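Peptide ABC transporter, peptide-binding protein (Thermus thermophilus, PDB 2D5W) binds oligopeptides, a pentapeptide in this crystal, and probably delivers them to an ABC transporter for uptake across the membrane. Local coordinates at residues I10-E15 with V247-I252. Numbering follows the deposited sequence.
Sequences IGASQE and VVYRFI
Glu-15 covers one face of the Phe-251 ring, and Ile-10 runs alongside Tyr-249 with its methyl CG2 over one ring face, where parallel strands 7-12 and 246-251 pair in the mixed sheet of this periplasmic-binding-protein fold. With chi1 at -175°, Glu-15 CG sits 3.7 Å from the Phe-251 centroid, a CH-pi contact. The extended chain beyond crosses the phenylalanine at about a right angle, its carboxylate stacked 9° from the ring plane; glutamate suits because its methylenes cover the phenyl while OE2 accepts bonds from Trp-218 NE1 and Gly-221 N. Branched Ile-10 brings two methyls to Tyr-249, CG2 4.0 Å from the ring centroid and CD1 3.6 Å from CE2. Tyrosine offers that apolar face, and its buried hydroxyl bonds Glu-35 of helix 31-40. Ala-12 CB, a single methyl, touches the tyrosine edge near its plane and, obliquely, Phe-251 CD1 at 3.9 Å. The parallel ladder runs Ile-10 N to Val-248 O, Arg-250 N to Ile-10 O, Ala-12 N to Arg-250 O and Ile-252 N to Ala-12 O. Gln-14 NE2 hydrogen-bonds the backbone of the bound peptide and OE1 bonds Ser-443 OG, while buried Gln-14 O, lacking a hydrogen-bond partner, lies 3.1 Å from Phe-251 CD1.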
ATOM      1  N   ILE A  10      15.956   6.444 -10.871  1.00  8.26           N
ATOM      2  CA  ILE A  10      14.603   6.766 -10.438  1.00  8.51           C
ATOM      3  C   ILE A  10      14.631   7.520  -9.115  1.00  8.56           C
ATOM      4  O   ILE A  10      15.283   7.094  -8.163  1.00  9.32           O
ATOM      5  CB  ILE A  10      13.773   5.473 -10.270  1.00  8.22           C
ATOM      6  CG1 ILE A  10      13.732   4.713 -11.599  1.00  9.86           C
ATOM      7  CG2 ILE A  10      12.371   5.805  -9.793  1.00  8.56           C
ATOM      8  CD1 ILE A  10      13.144   3.318 -11.501  1.00 11.23           C
ATOM      9  N   GLY A  11      13.923   8.644  -9.062  1.00  8.14           N
ATOM     10  CA  GLY A  11      13.879   9.436  -7.848  1.00  8.88           C
ATOM     11  C   GLY A  11      12.657   9.147  -6.998  1.00  7.41           C
ATOM     12  O   GLY A  11      11.537   9.061  -7.511  1.00  8.80           O
ATOM     13  N   ALA A  12      12.874   9.008  -5.693  1.00  7.40           N
ATOM     14  CA  ALA A  12      11.797   8.729  -4.746  1.00  7.47           C
ATOM     15  C   ALA A  12      11.980   9.568  -3.485  1.00  8.04           C
ATOM     16  O   ALA A  12      13.101   9.938  -3.135  1.00  8.25           O
ATOM     17  CB  ALA A  12      11.789   7.243  -4.390  1.00  8.48           C
ATOM     18  N   SER A  13      10.877   9.855  -2.799  1.00  7.81           N
ATOM     19  CA  SER A  13      10.926  10.655  -1.577  1.00  8.44           C
ATOM     20  C   SER A  13      10.779   9.828  -0.298  1.00  7.33           C
ATOM     21  O   SER A  13      10.751  10.382   0.802  1.00  8.84           O
ATOM     22  CB  SER A  13       9.852  11.741  -1.612  1.00 10.26           C
ATOM     23  OG  SER A  13       8.559  11.177  -1.697  1.00 11.14           O
ATOM     24  N   GLN A  14      10.673   8.511  -0.450  1.00  7.41           N
ATOM     25  CA  GLN A  14      10.554   7.604   0.686  1.00  7.69           C
ATOM     26  C   GLN A  14      11.433   6.400   0.402  1.00  7.91           C
ATOM     27  O   GLN A  14      11.619   6.022  -0.754  1.00  8.89           O
ATOM     28  CB  GLN A  14       9.100   7.175   0.880  1.00  7.24           C
ATOM     29  CG  GLN A  14       8.204   8.336   1.273  1.00  7.56           C
ATOM     30  CD  GLN A  14       6.752   7.952   1.431  1.00  8.61           C
ATOM     31  OE1 GLN A  14       6.419   6.790   1.669  1.00  8.52           O
ATOM     32  NE2 GLN A  14       5.872   8.934   1.311  1.00  9.44           N
ATOM     33  N   GLU A  15      11.973   5.804   1.457  1.00  8.30           N
ATOM     34  CA  GLU A  15      12.863   4.657   1.324  1.00  8.12           C
ATOM     35  C   GLU A  15      12.334   3.446   2.088  1.00  7.65           C
ATOM     36  O   GLU A  15      11.801   3.583   3.185  1.00  8.31           O
ATOM     37  CB  GLU A  15      14.247   5.034   1.859  1.00  9.05           C
ATOM     38  CG  GLU A  15      15.319   3.971   1.679  1.00  9.43           C
ATOM     39  CD  GLU A  15      16.704   4.463   2.074  1.00 11.09           C
ATOM     40  OE1 GLU A  15      16.866   5.685   2.297  1.00 12.56           O
ATOM     41  OE2 GLU A  15      17.637   3.635   2.150  1.00 10.75           O
ATOM     42  N   VAL A 247      19.658  -0.145 -12.649  1.00  9.92           N
ATOM     43  CA  VAL A 247      18.558   0.685 -12.169  1.00  9.45           C
ATOM     44  C   VAL A 247      18.949   1.149 -10.778  1.00  9.29           C
ATOM     45  O   VAL A 247      19.294   0.334  -9.917  1.00 10.45           O
ATOM     46  CB  VAL A 247      17.230  -0.096 -12.060  1.00 10.31           C
ATOM     47  CG1 VAL A 247      16.143   0.810 -11.485  1.00 10.27           C
ATOM     48  CG2 VAL A 247      16.815  -0.625 -13.426  1.00 11.58           C
ATOM     49  N   VAL A 248      18.909   2.455 -10.561  1.00  9.22           N
ATOM     50  CA  VAL A 248      19.258   3.010  -9.267  1.00 10.31           C
ATOM     51  C   VAL A 248      18.150   3.902  -8.740  1.00  9.15           C
ATOM     52  O   VAL A 248      17.710   4.832  -9.423  1.00 10.36           O
ATOM     53  CB  VAL A 248      20.549   3.863  -9.340  1.00 10.17           C
ATOM     54  CG1 VAL A 248      20.843   4.492  -7.981  1.00 12.12           C
ATOM     55  CG2 VAL A 248      21.716   3.006  -9.793  1.00 12.98           C
ATOM     56  N   TYR A 249      17.678   3.595  -7.538  1.00  9.09           N
ATOM     57  CA  TYR A 249      16.674   4.419  -6.881  1.00  8.46           C
ATOM     58  C   TYR A 249      17.449   5.368  -5.977  1.00  8.85           C
ATOM     59  O   TYR A 249      18.288   4.931  -5.186  1.00  9.07           O
ATOM     60  CB  TYR A 249      15.741   3.566  -6.023  1.00  9.52           C
ATOM     61  CG  TYR A 249      14.453   3.175  -6.703  1.00  7.88           C
ATOM     62  CD1 TYR A 249      13.260   3.846  -6.421  1.00  8.31           C
ATOM     63  CD2 TYR A 249      14.422   2.133  -7.630  1.00  9.23           C
ATOM     64  CE1 TYR A 249      12.071   3.486  -7.041  1.00  8.98           C
ATOM     65  CE2 TYR A 249      13.238   1.769  -8.255  1.00  8.78           C
ATOM     66  CZ  TYR A 249      12.068   2.446  -7.959  1.00  9.12           C
ATOM     67  OH  TYR A 249      10.903   2.068  -8.583  1.00 10.28           O
ATOM     68  N   ARG A 250      17.191   6.663  -6.120  1.00  8.37           N
ATOM     69  CA  ARG A 250      17.824   7.688  -5.299  1.00  8.51           C
ATOM     70  C   ARG A 250      16.746   8.224  -4.371  1.00  8.93           C
ATOM     71  O   ARG A 250      15.658   8.586  -4.818  1.00  9.68           O
ATOM     72  CB  ARG A 250      18.373   8.820  -6.166  1.00 10.53           C
ATOM     73  CG  ARG A 250      19.701   8.508  -6.829  1.00 14.98           C
ATOM     74  CD  ARG A 250      20.201   9.710  -7.612  1.00 17.52           C
ATOM     75  NE  ARG A 250      20.308  10.902  -6.776  1.00 21.21           N
ATOM     76  CZ  ARG A 250      20.525  12.126  -7.247  1.00 22.38           C
ATOM     77  NH1 ARG A 250      20.607  13.156  -6.415  1.00 23.85           N
ATOM     78  NH2 ARG A 250      20.653  12.321  -8.553  1.00 22.02           N
ATOM     79  N   PHE A 251      17.055   8.271  -3.079  1.00  8.46           N
ATOM     80  CA  PHE A 251      16.106   8.729  -2.076  1.00  8.18           C
ATOM     81  C   PHE A 251      16.413  10.114  -1.543  1.00  8.30           C
ATOM     82  O   PHE A 251      17.506  10.370  -1.037  1.00  9.10           O
ATOM     83  CB  PHE A 251      16.072   7.728  -0.921  1.00  9.13           C
ATOM     84  CG  PHE A 251      15.773   6.329  -1.362  1.00  7.87           C
ATOM     85  CD1 PHE A 251      14.521   6.006  -1.871  1.00  8.79           C
ATOM     86  CD2 PHE A 251      16.757   5.345  -1.329  1.00  9.57           C
ATOM     87  CE1 PHE A 251      14.250   4.730  -2.346  1.00  9.73           C
ATOM     88  CE2 PHE A 251      16.492   4.059  -1.805  1.00 10.47           C
ATOM     89  CZ  PHE A 251      15.236   3.756  -2.314  1.00 10.39           C
ATOM     90  N   ILE A 252      15.435  11.005  -1.668  1.00  8.53           N
ATOM     91  CA  ILE A 252      15.550  12.376  -1.177  1.00  8.41           C
ATOM     92  C   ILE A 252      14.249  12.621  -0.414  1.00  8.60           C
ATOM     93  O   ILE A 252      13.189  12.812  -1.012  1.00  8.88           O
ATOM     94  CB  ILE A 252      15.721  13.376  -2.344  1.00  8.98           C
ATOM     95  CG1 ILE A 252      16.984  13.022  -3.141  1.00 10.41           C
ATOM     96  CG2 ILE A 252      15.829  14.800  -1.799  1.00  9.53           C
ATOM     97  CD1 ILE A 252      17.223  13.899  -4.359  1.00 12.13           C
TER